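PDB 5DBN: acetate CoA-transferase subunit beta from Escherichia coli DH5[alpha], which transfers coenzyme A between acyl-CoA and short-chain carboxylates, as in activating acetoacetate with acetyl-CoA, through a covalent enzyme-CoA intermediate during short-chain fatty acid degradation. Local coordinates for residues N47-L52 and C70-G75; D94-G99 and T130-V135; E170-R175 and A193-K198. All coordinates share one frame; numbering follows the deposited sequence.

Contact 1: residues N47-L52 and C70-G75; sequences NGFLGL and CGVLPG
L52 and V72 form an antiparallel, non-hydrogen-bonded pair in a small two-stranded sheet that lies beside the main sheet of the CoA-transferase fold, next to the predicted active-site residue E46. Their CA atoms are 4.7 Å apart and their side chains diverge. One residue further, the strands are tied by a hydrogen bond from L73 N to G51 O (3.0 Å). The same oxygen also receives a weaker CA-H contact from V72. G51 has a positive phi, and a CB here would run into the carbonyl of L50.

C70 and V72 meet the F49 ring. The chi1 of F49, 59°, sets its CG between the backbone N and the carbonyl carbon. At the far end of the ring, F49 CZ lies 3.9 Å from C70 SG, a sulfur-aromatic contact that is oblique, 72° off the ring normal. V72 CG1 comes obliquely to CD2 and CE2 of F49, 4.1 Å from CE2. L52 packs on C70 instead: its side chain starts away from the partner strand, but CD1 turns back against C70 SG and G71 O.

L62, from the loop between the strands, packs on F49, C70 and V72, while M78 of strand 76-78 touches F49 and V72, and L43 of strand 42-45 meets L52.

Contact 2: residues D94-G99 and T130-V135; sequences DACVLG and TGSRKV
The carboxylate of D94 and the guanidinium of R133 stand nearly perpendicular, their planes 86° apart, while the two side chains run side by side in the same direction. They stand where a beta-alpha-beta crossover returns to its sheet, consistent with the Rossmann-like clan of this family: strand 95-98 runs parallel to its neighbour 135-138, which is entered from helix 125-131. D94 OD1 is 4.1 Å from R133 NH1 and well out of the guanidinium plane, in an oblique position; any attraction is probably only electrostatic, since no N-H points at the oxygen. Each group has another partner: D94 OD2 accepts from the backbone N of I20, and R133 NE makes a weak bond to G91 O. A phosphate ion, probably from the crystallisation liquor, lies near R133.

K134 is bonded to D94 and C96, the residues either side of A95. Its O accepts from C96 N at 2.9 Å, whereas its N gives only a weak bond to D94 O, bent to 121°. A95 CA also approaches K134 O. The K134 side chain leads away from the strand, and its NZ forms a salt bridge with E14.

C96 and V135 make a parallel bridge and point to the same face of the sheet. S132, the first residue beyond the helix, faces C96, but its OG is held by L128 O in the last turn of that helix. At the bridge, C96 SG touches both S132 and V135, with V135 CG2 4.1 Å from the sulfur.

Contact 3: residues E170-R175 and A193-K198; sequences ELAVFR and ATVRAK
F174 and V195 meet with well-defined first torsions: chi1 of -62° sets F174 CG anti to its carbonyl carbon, and chi1 of 176° sets V195 CG1 anti to its backbone N. The two side chains reach toward each other tip to tip, and F174 CZ lies 3.8 Å from V195 CG1, in an oblique approach to the ring. The other methyl of V195, CG2, serves the start of the strand, standing 4.2 Å from A172 CB and equally near L171 O. A single valine of helix 192-197 therefore touches three residues at the beginning of strand 172-177 and just before it.

A second meeting is made at the end of the helix. K198, the first residue to leave helical geometry, extends its chain across L171 at about a right angle. L171 CD1 lies against K198 CD, and K198 NZ is 3.8 Å from the same methyl. The E170 carboxylate accepts from H141 N through OE1, while its OE2 is 6.2 Å from K198 NZ.

C190 also touches V195. F174 is flanked by L167, M181 and L183 of the adjacent strands and stacks edge-to-face with F203. H141 touches both L171 and K198.

Apolar carbons do the joining of helix to sheet. V195 is buried among them, whereas the aliphatic part of K198 covers L171; at the separation from E170, any pull between the two opposite charges is probably weak.

Overall arrangement
The contacts come in order along the chain, contact 1 first and contact 3 last. Contacts 2 and 3 both reach the eight-stranded mixed sheet: contact 2 lies on its parallel half, where 95-98 and 135-138 are neighbours, and contact 3 covers strand 172-177 of the antiparallel part. Their centres are about 22 Å apart, with strand 166-168 between 135-138 and 172-177. Contact 1 belongs to the two-stranded sheet, backbone-bonded to edge strand 42-45; centre to centre it is about 18 Å from contact 2 and 36 Å from contact 3, contacts 1 and 3 lying on opposite sides of the chain's centre. Together they fasten successive parts of the fold, from the predicted active-site end near E46 to the remote helix 192-197.

Contact 1: residues N47-L52 and C70-G75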
ATOM      1  N   ASN B  47      -1.829 -12.476 -10.004  1.00 32.02           N
ATOM      2  CA  ASN B  47      -2.491 -11.370 -10.689  1.00 31.27           C
ATOM      3  C   ASN B  47      -3.580 -10.710  -9.838  1.00 30.39           C
ATOM      4  O   ASN B  47      -4.179  -9.718 -10.255  1.00 31.29           O
ATOM      5  CB  ASN B  47      -3.064 -11.844 -12.030  1.00 32.16           C
ATOM      6  CG  ASN B  47      -3.852 -13.130 -11.914  1.00 31.85           C
ATOM      7  OD1 ASN B  47      -3.590 -13.954 -11.039  1.00 31.03           O
ATOM      8  ND2 ASN B  47      -4.808 -13.321 -12.817  1.00 32.75           N
ATOM      9  N   GLY B  48      -3.833 -11.262  -8.652  1.00 29.16           N
ATOM     10  CA  GLY B  48      -4.544 -10.538  -7.611  1.00 27.93           C
ATOM     11  C   GLY B  48      -5.867 -11.100  -7.128  1.00 27.87           C
ATOM     12  O   GLY B  48      -6.875 -10.398  -7.142  1.00 28.14           O
ATOM     13  N   PHE B  49      -5.876 -12.355  -6.687  1.00 27.82           N
ATOM     14  CA  PHE B  49      -7.040 -12.881  -5.977  1.00 26.95           C
ATOM     15  C   PHE B  49      -6.756 -14.173  -5.214  1.00 25.76           C
ATOM     16  O   PHE B  49      -5.807 -14.899  -5.512  1.00 24.95           O
ATOM     17  CB  PHE B  49      -8.211 -13.090  -6.947  1.00 27.47           C
ATOM     18  CG  PHE B  49      -7.922 -14.031  -8.083  1.00 27.08           C
ATOM     19  CD1 PHE B  49      -7.348 -13.568  -9.254  1.00 27.16           C
ATOM     20  CD2 PHE B  49      -8.266 -15.369  -7.996  1.00 27.05           C
ATOM     21  CE1 PHE B  49      -7.098 -14.425 -10.306  1.00 27.90           C
ATOM     22  CE2 PHE B  49      -8.019 -16.231  -9.047  1.00 27.69           C
ATOM     23  CZ  PHE B  49      -7.435 -15.759 -10.204  1.00 27.91           C
ATOM     24  N   LEU B  50      -7.585 -14.423  -4.203  1.00 25.92           N
ATOM     25  CA  LEU B  50      -7.539 -15.648  -3.414  1.00 25.71           C
ATOM     26  C   LEU B  50      -8.774 -16.492  -3.690  1.00 27.87           C
ATOM     27  O   LEU B  50      -9.864 -15.957  -3.905  1.00 29.40           O
ATOM     28  CB  LEU B  50      -7.447 -15.327  -1.920  1.00 24.35           C
ATOM     29  CG  LEU B  50      -6.077 -14.886  -1.408  1.00 22.46           C
ATOM     30  CD1 LEU B  50      -6.207 -14.182  -0.073  1.00 22.63           C
ATOM     31  CD2 LEU B  50      -5.158 -16.086  -1.284  1.00 21.02           C
ATOM     32  N   GLY B  51      -8.599 -17.809  -3.674  1.00 27.92           N
ATOM     33  CA  GLY B  51      -9.687 -18.732  -3.931  1.00 29.39           C
ATOM     34  C   GLY B  51      -9.707 -19.186  -5.377  1.00 31.19           C
ATOM     35  O   GLY B  51     -10.776 -19.378  -5.960  1.00 33.19           O
ATOM     36  N   LEU B  52      -8.522 -19.370  -5.954  1.00 31.43           N
ATOM     37  CA  LEU B  52      -8.399 -19.829  -7.335  1.00 33.31           C
ATOM     38  C   LEU B  52      -8.938 -21.244  -7.480  1.00 35.62           C
ATOM     39  O   LEU B  52      -8.783 -22.073  -6.583  1.00 37.03           O
ATOM     40  CB  LEU B  52      -6.940 -19.779  -7.794  1.00 32.74           C
ATOM     41  CG  LEU B  52      -6.638 -20.326  -9.192  1.00 34.06           C
ATOM     42  CD1 LEU B  52      -7.323 -19.502 -10.266  1.00 35.09           C
ATOM     43  CD2 LEU B  52      -5.142 -20.375  -9.430  1.00 33.51           C
ATOM     44  N   CYS B  70      -9.422 -19.235 -16.011  1.00 33.22           N
ATOM     45  CA  CYS B  70      -9.586 -20.067 -14.826  1.00 32.33           C
ATOM     46  C   CYS B  70     -10.940 -19.784 -14.193  1.00 32.63           C
ATOM     47  O   CYS B  70     -11.825 -19.209 -14.829  1.00 33.98           O
ATOM     48  CB  CYS B  70      -8.463 -19.810 -13.819  1.00 39.57           C
ATOM     49  SG  CYS B  70      -8.515 -18.176 -13.044  1.00 31.05           S
ATOM     50  N   GLY B  71     -11.099 -20.200 -12.941  1.00 31.56           N
ATOM     51  CA  GLY B  71     -12.316 -19.946 -12.198  1.00 31.79           C
ATOM     52  C   GLY B  71     -12.007 -19.618 -10.753  1.00 29.64           C
ATOM     53  O   GLY B  71     -10.844 -19.450 -10.386  1.00 27.95           O
ATOM     54  N   VAL B  72     -13.055 -19.520  -9.943  1.00 29.92           N
ATOM     55  CA  VAL B  72     -12.917 -19.262  -8.515  1.00 41.50           C
ATOM     56  C   VAL B  72     -13.895 -20.117  -7.718  1.00 41.33           C
ATOM     57  O   VAL B  72     -14.882 -20.618  -8.261  1.00 31.57           O
ATOM     58  CB  VAL B  72     -13.165 -17.777  -8.175  1.00 41.53           C
ATOM     59  CG1 VAL B  72     -12.033 -16.903  -8.701  1.00 40.79           C
ATOM     60  CG2 VAL B  72     -14.512 -17.320  -8.721  1.00 28.84           C
ATOM     61  N   LEU B  73     -13.602 -20.287  -6.432  1.00 39.04           N
ATOM     62  CA  LEU B  73     -14.480 -21.015  -5.526  1.00 39.24           C
ATOM     63  C   LEU B  73     -15.261 -20.022  -4.668  1.00 29.23           C
ATOM     64  O   LEU B  73     -14.935 -18.837  -4.646  1.00 27.85           O
ATOM     65  CB  LEU B  73     -13.671 -21.975  -4.651  1.00 38.13           C
ATOM     66  CG  LEU B  73     -12.854 -23.022  -5.414  1.00 38.02           C
ATOM     67  CD1 LEU B  73     -12.003 -23.846  -4.462  1.00 37.21           C
ATOM     68  CD2 LEU B  73     -13.767 -23.931  -6.225  1.00 32.17           C
ATOM     69  N   PRO B  74     -16.313 -20.494  -3.981  1.00 33.84           N
ATOM     70  CA  PRO B  74     -17.075 -19.610  -3.092  1.00 33.42           C
ATOM     71  C   PRO B  74     -16.210 -18.976  -2.009  1.00 28.60           C
ATOM     72  O   PRO B  74     -15.432 -19.670  -1.358  1.00 29.91           O
ATOM     73  CB  PRO B  74     -18.119 -20.546  -2.481  1.00 32.57           C
ATOM     74  CG  PRO B  74     -18.285 -21.627  -3.481  1.00 34.25           C
ATOM     75  CD  PRO B  74     -16.933 -21.825  -4.091  1.00 35.88           C
ATOM     76  N   GLY B  75     -16.353 -17.668  -1.828  1.00 27.73           N
ATOM     77  CA  GLY B  75     -15.590 -16.940  -0.831  1.00 26.25           C
ATOM     78  C   GLY B  75     -14.290 -16.384  -1.380  1.00 24.61           C
ATOM     79  O   GLY B  75     -13.418 -15.960  -0.623  1.00 27.34           O
TER

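Contact 2: residues D94-G99 and T130-V135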
ATOM      1  N   ASP B  94       1.487 -19.673   3.140  1.00 21.37           N
ATOM      2  CA  ASP B  94       2.036 -20.744   3.958  1.00 22.57           C
ATOM      3  C   ASP B  94       3.016 -21.592   3.151  1.00 21.70           C
ATOM      4  O   ASP B  94       4.020 -22.066   3.681  1.00 22.99           O
ATOM      5  CB  ASP B  94       0.913 -21.619   4.522  1.00 24.18           C
ATOM      6  CG  ASP B  94       0.003 -20.862   5.477  1.00 25.41           C
ATOM      7  OD1 ASP B  94       0.448 -20.544   6.600  1.00 26.59           O
ATOM      8  OD2 ASP B  94      -1.160 -20.592   5.108  1.00 24.24           O
ATOM      9  N   ALA B  95       2.729 -21.767   1.866  1.00 19.79           N
ATOM     10  CA  ALA B  95       3.574 -22.589   1.010  1.00 19.36           C
ATOM     11  C   ALA B  95       3.470 -22.184  -0.451  1.00 17.54           C
ATOM     12  O   ALA B  95       2.380 -21.919  -0.951  1.00 17.53           O
ATOM     13  CB  ALA B  95       3.206 -24.050   1.168  1.00 20.90           C
ATOM     14  N   CYS B  96       4.612 -22.129  -1.128  1.00 17.34           N
ATOM     15  CA  CYS B  96       4.630 -21.978  -2.579  1.00 17.88           C
ATOM     16  C   CYS B  96       5.316 -23.187  -3.187  1.00 18.23           C
ATOM     17  O   CYS B  96       6.328 -23.667  -2.672  1.00 18.25           O
ATOM     18  CB  CYS B  96       5.333 -20.687  -3.012  1.00 16.79           C
ATOM     19  SG  CYS B  96       7.108 -20.642  -2.699  1.00 48.86           S
ATOM     20  N   VAL B  97       4.737 -23.691  -4.269  1.00 18.35           N
ATOM     21  CA  VAL B  97       5.316 -24.794  -5.018  1.00 20.80           C
ATOM     22  C   VAL B  97       5.720 -24.275  -6.392  1.00 21.00           C
ATOM     23  O   VAL B  97       4.867 -23.858  -7.177  1.00 21.13           O
ATOM     24  CB  VAL B  97       4.334 -25.973  -5.163  1.00 21.04           C
ATOM     25  CG1 VAL B  97       5.026 -27.162  -5.808  1.00 21.38           C
ATOM     26  CG2 VAL B  97       3.759 -26.364  -3.802  1.00 20.92           C
ATOM     27  N   LEU B  98       7.020 -24.283  -6.670  1.00 21.82           N
ATOM     28  CA  LEU B  98       7.539 -23.778  -7.937  1.00 24.10           C
ATOM     29  C   LEU B  98       8.390 -24.816  -8.649  1.00 24.62           C
ATOM     30  O   LEU B  98       8.937 -25.720  -8.025  1.00 24.62           O
ATOM     31  CB  LEU B  98       8.368 -22.513  -7.709  1.00 25.75           C
ATOM     32  CG  LEU B  98       7.654 -21.319  -7.074  1.00 26.99           C
ATOM     33  CD1 LEU B  98       8.629 -20.167  -6.923  1.00 27.14           C
ATOM     34  CD2 LEU B  98       6.438 -20.893  -7.889  1.00 27.95           C
ATOM     35  N   GLY B  99       8.504 -24.668  -9.964  1.00 25.61           N
ATOM     36  CA  GLY B  99       9.391 -25.503 -10.746  1.00 27.03           C
ATOM     37  C   GLY B  99      10.824 -25.066 -10.528  1.00 28.90           C
ATOM     38  O   GLY B  99      11.086 -24.111  -9.792  1.00 26.61           O
ATOM     39  N   THR B 130      11.294 -15.681  -1.648  1.00 23.48           N
ATOM     40  CA  THR B 130      11.783 -14.991  -0.439  1.00 24.59           C
ATOM     41  C   THR B 130      10.674 -14.839   0.599  1.00 24.07           C
ATOM     42  O   THR B 130      10.946 -14.789   1.796  1.00 24.56           O
ATOM     43  CB  THR B 130      12.378 -13.560  -0.679  1.00 54.10           C
ATOM     44  OG1 THR B 130      11.631 -12.599   0.077  1.00 54.60           O
ATOM     45  CG2 THR B 130      12.367 -13.146  -2.103  1.00 54.21           C
ATOM     46  N   GLY B 131       9.430 -14.748   0.138  1.00 23.28           N
ATOM     47  CA  GLY B 131       8.318 -14.428   1.018  1.00 23.67           C
ATOM     48  C   GLY B 131       7.564 -15.611   1.601  1.00 23.73           C
ATOM     49  O   GLY B 131       7.101 -15.545   2.741  1.00 24.19           O
ATOM     50  N   SER B 132       7.429 -16.687   0.834  1.00 23.43           N
ATOM     51  CA  SER B 132       6.638 -17.832   1.273  1.00 23.99           C
ATOM     52  C   SER B 132       7.247 -18.485   2.510  1.00 25.56           C
ATOM     53  O   SER B 132       8.466 -18.593   2.626  1.00 26.69           O
ATOM     54  CB  SER B 132       6.513 -18.862   0.150  1.00 23.51           C
ATOM     55  OG  SER B 132       5.779 -18.337  -0.940  1.00 22.52           O
ATOM     56  N   ARG B 133       6.398 -18.931   3.429  1.00 27.03           N
ATOM     57  CA  ARG B 133       6.884 -19.584   4.641  1.00 29.50           C
ATOM     58  C   ARG B 133       7.574 -20.903   4.322  1.00 27.82           C
ATOM     59  O   ARG B 133       8.553 -21.265   4.969  1.00 29.14           O
ATOM     60  CB  ARG B 133       5.745 -19.832   5.629  1.00 32.81           C
ATOM     61  CG  ARG B 133       5.236 -18.597   6.336  1.00 36.11           C
ATOM     62  CD  ARG B 133       4.318 -19.001   7.475  1.00 40.50           C
ATOM     63  NE  ARG B 133       3.761 -17.853   8.182  1.00 44.26           N
ATOM     64  CZ  ARG B 133       2.984 -17.945   9.258  1.00 47.05           C
ATOM     65  NH1 ARG B 133       2.669 -19.135   9.756  1.00 48.57           N
ATOM     66  NH2 ARG B 133       2.522 -16.844   9.839  1.00 47.94           N
ATOM     67  N   LYS B 134       7.054 -21.618   3.330  1.00 25.60           N
ATOM     68  CA  LYS B 134       7.689 -22.842   2.859  1.00 25.12           C
ATOM     69  C   LYS B 134       7.849 -22.826   1.349  1.00 22.58           C
ATOM     70  O   LYS B 134       6.877 -22.695   0.609  1.00 22.42           O
ATOM     71  CB  LYS B 134       6.886 -24.072   3.286  1.00 27.54           C
ATOM     72  CG  LYS B 134       7.548 -25.381   2.888  1.00 28.83           C
ATOM     73  CD  LYS B 134       6.742 -26.589   3.323  1.00 30.53           C
ATOM     74  CE  LYS B 134       7.170 -27.070   4.696  1.00 32.19           C
ATOM     75  NZ  LYS B 134       6.480 -28.332   5.078  1.00 33.91           N
ATOM     76  N   VAL B 135       9.091 -22.978   0.907  1.00 21.49           N
ATOM     77  CA  VAL B 135       9.418 -22.981  -0.509  1.00 20.85           C
ATOM     78  C   VAL B 135       9.646 -24.418  -0.958  1.00 21.46           C
ATOM     79  O   VAL B 135      10.659 -25.031  -0.619  1.00 21.73           O
ATOM     80  CB  VAL B 135      10.670 -22.128  -0.805  1.00 20.44           C
ATOM     81  CG1 VAL B 135      11.001 -22.144  -2.295  1.00 19.95           C
ATOM     82  CG2 VAL B 135      10.470 -20.701  -0.310  1.00 19.69           C
TER

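Contact 3: residues E170-R175 and A193-K198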
ATOM      1  N   GLU B 170      11.280 -37.096  -8.714  1.00 34.48           N
ATOM      2  CA  GLU B 170      10.675 -38.409  -8.882  1.00 35.86           C
ATOM      3  C   GLU B 170      11.587 -39.495  -8.319  1.00 36.85           C
ATOM      4  O   GLU B 170      11.216 -40.668  -8.294  1.00 39.20           O
ATOM      5  CB  GLU B 170      10.358 -38.679 -10.362  1.00 38.30           C
ATOM      6  CG  GLU B 170      11.542 -39.063 -11.258  1.00 41.29           C
ATOM      7  CD  GLU B 170      12.462 -37.898 -11.579  1.00 41.64           C
ATOM      8  OE1 GLU B 170      12.229 -36.783 -11.066  1.00 40.18           O
ATOM      9  OE2 GLU B 170      13.414 -38.097 -12.364  1.00 43.30           O
ATOM     10  N   LEU B 171      12.774 -39.101  -7.860  1.00 35.80           N
ATOM     11  CA  LEU B 171      13.729 -40.054  -7.310  1.00 37.24           C
ATOM     12  C   LEU B 171      13.873 -39.925  -5.791  1.00 37.21           C
ATOM     13  O   LEU B 171      14.131 -40.913  -5.103  1.00 37.34           O
ATOM     14  CB  LEU B 171      15.101 -39.855  -7.962  1.00 36.90           C
ATOM     15  CG  LEU B 171      15.315 -40.387  -9.387  1.00 37.92           C
ATOM     16  CD1 LEU B 171      16.741 -40.116  -9.842  1.00 37.55           C
ATOM     17  CD2 LEU B 171      14.969 -41.860  -9.541  1.00 39.78           C
ATOM     18  N   ALA B 172      13.695 -38.714  -5.265  1.00 36.42           N
ATOM     19  CA  ALA B 172      13.965 -38.468  -3.849  1.00 37.40           C
ATOM     20  C   ALA B 172      13.362 -37.168  -3.315  1.00 36.05           C
ATOM     21  O   ALA B 172      12.936 -36.302  -4.081  1.00 35.36           O
ATOM     22  CB  ALA B 172      15.464 -38.466  -3.610  1.00 38.05           C
ATOM     23  N   VAL B 173      13.342 -37.046  -1.989  1.00 35.10           N
ATOM     24  CA  VAL B 173      12.952 -35.810  -1.317  1.00 33.48           C
ATOM     25  C   VAL B 173      14.102 -35.289  -0.460  1.00 32.63           C
ATOM     26  O   VAL B 173      14.610 -35.998   0.408  1.00 33.17           O
ATOM     27  CB  VAL B 173      11.706 -36.011  -0.423  1.00 33.65           C
ATOM     28  CG1 VAL B 173      11.312 -34.709   0.258  1.00 32.22           C
ATOM     29  CG2 VAL B 173      10.541 -36.552  -1.239  1.00 34.88           C
ATOM     30  N   PHE B 174      14.513 -34.052  -0.729  1.00 31.92           N
ATOM     31  CA  PHE B 174      15.547 -33.376   0.051  1.00 31.75           C
ATOM     32  C   PHE B 174      14.942 -32.265   0.903  1.00 30.76           C
ATOM     33  O   PHE B 174      13.974 -31.623   0.495  1.00 29.94           O
ATOM     34  CB  PHE B 174      16.623 -32.777  -0.858  1.00 31.42           C
ATOM     35  CG  PHE B 174      17.375 -33.787  -1.679  1.00 32.66           C
ATOM     36  CD1 PHE B 174      18.460 -34.465  -1.145  1.00 33.18           C
ATOM     37  CD2 PHE B 174      17.015 -34.040  -2.992  1.00 32.28           C
ATOM     38  CE1 PHE B 174      19.162 -35.382  -1.902  1.00 34.28           C
ATOM     39  CE2 PHE B 174      17.713 -34.956  -3.752  1.00 33.36           C
ATOM     40  CZ  PHE B 174      18.785 -35.629  -3.207  1.00 34.42           C
ATOM     41  N   ARG B 175      15.515 -32.039   2.083  1.00 31.40           N
ATOM     42  CA  ARG B 175      15.122 -30.907   2.921  1.00 31.31           C
ATOM     43  C   ARG B 175      16.348 -30.095   3.339  1.00 32.80           C
ATOM     44  O   ARG B 175      17.404 -30.656   3.640  1.00 33.69           O
ATOM     45  CB  ARG B 175      14.365 -31.378   4.164  1.00 31.90           C
ATOM     46  CG  ARG B 175      13.021 -32.018   3.873  1.00 31.89           C
ATOM     47  CD  ARG B 175      12.256 -32.285   5.157  1.00 32.00           C
ATOM     48  NE  ARG B 175      11.034 -33.054   4.927  1.00 33.29           N
ATOM     49  CZ  ARG B 175       9.870 -32.534   4.546  1.00 31.74           C
ATOM     50  NH1 ARG B 175       9.750 -31.231   4.330  1.00 30.27           N
ATOM     51  NH2 ARG B 175       8.821 -33.326   4.370  1.00 31.95           N
ATOM     52  N   ALA B 193      22.498 -45.079  -3.985  1.00 43.19           N
ATOM     53  CA  ALA B 193      23.631 -44.952  -4.897  1.00 44.09           C
ATOM     54  C   ALA B 193      23.243 -44.268  -6.204  1.00 43.39           C
ATOM     55  O   ALA B 193      24.023 -43.492  -6.758  1.00 42.74           O
ATOM     56  CB  ALA B 193      24.229 -46.317  -5.181  1.00 46.05           C
ATOM     57  N   THR B 194      22.041 -44.556  -6.696  1.00 43.76           N
ATOM     58  CA  THR B 194      21.553 -43.938  -7.923  1.00 43.84           C
ATOM     59  C   THR B 194      21.348 -42.439  -7.718  1.00 42.35           C
ATOM     60  O   THR B 194      21.719 -41.630  -8.570  1.00 42.20           O
ATOM     61  CB  THR B 194      20.234 -44.569  -8.397  1.00 44.64           C
ATOM     62  OG1 THR B 194      20.376 -45.993  -8.464  1.00 46.57           O
ATOM     63  CG2 THR B 194      19.847 -44.036  -9.772  1.00 44.75           C
ATOM     64  N   VAL B 195      20.750 -42.080  -6.586  1.00 41.60           N
ATOM     65  CA  VAL B 195      20.525 -40.680  -6.242  1.00 40.41           C
ATOM     66  C   VAL B 195      21.862 -39.959  -6.115  1.00 40.69           C
ATOM     67  O   VAL B 195      22.033 -38.856  -6.633  1.00 39.21           O
ATOM     68  CB  VAL B 195      19.726 -40.535  -4.923  1.00 39.13           C
ATOM     69  CG1 VAL B 195      19.583 -39.066  -4.530  1.00 36.98           C
ATOM     70  CG2 VAL B 195      18.357 -41.183  -5.055  1.00 38.94           C
ATOM     71  N   ARG B 196      22.805 -40.594  -5.428  1.00 42.65           N
ATOM     72  CA  ARG B 196      24.142 -40.038  -5.261  1.00 43.07           C
ATOM     73  C   ARG B 196      24.789 -39.812  -6.626  1.00 42.49           C
ATOM     74  O   ARG B 196      25.370 -38.759  -6.884  1.00 41.79           O
ATOM     75  CB  ARG B 196      25.009 -40.972  -4.413  1.00 45.76           C
ATOM     76  CG  ARG B 196      26.208 -40.295  -3.782  1.00 47.44           C
ATOM     77  CD  ARG B 196      25.920 -39.874  -2.350  1.00 48.45           C
ATOM     78  NE  ARG B 196      25.924 -41.016  -1.438  1.00 51.31           N
ATOM     79  CZ  ARG B 196      25.805 -40.921  -0.117  1.00 52.31           C
ATOM     80  NH1 ARG B 196      25.668 -39.732   0.460  1.00 51.67           N
ATOM     81  NH2 ARG B 196      25.823 -42.018   0.629  1.00 53.74           N
ATOM     82  N   ALA B 197      24.675 -40.811  -7.494  1.00 42.91           N
ATOM     83  CA  ALA B 197      25.237 -40.747  -8.839  1.00 42.58           C
ATOM     84  C   ALA B 197      24.583 -39.640  -9.668  1.00 41.19           C
ATOM     85  O   ALA B 197      25.243 -38.981 -10.471  1.00 41.97           O
ATOM     86  CB  ALA B 197      25.081 -42.089  -9.538  1.00 44.46           C
ATOM     87  N   LYS B 198      23.283 -39.448  -9.474  1.00 38.99           N
ATOM     88  CA  LYS B 198      22.523 -38.476 -10.256  1.00 37.71           C
ATOM     89  C   LYS B 198      22.482 -37.095  -9.595  1.00 35.88           C
ATOM     90  O   LYS B 198      21.784 -36.198 -10.066  1.00 34.89           O
ATOM     91  CB  LYS B 198      21.096 -38.990 -10.463  1.00 37.38           C
ATOM     92  CG  LYS B 198      20.979 -40.159 -11.430  1.00 40.03           C
ATOM     93  CD  LYS B 198      19.532 -40.616 -11.565  1.00 41.03           C
ATOM     94  CE  LYS B 198      19.330 -41.521 -12.769  1.00 43.69           C
ATOM     95  NZ  LYS B 198      17.995 -42.183 -12.765  1.00 44.84           N
TER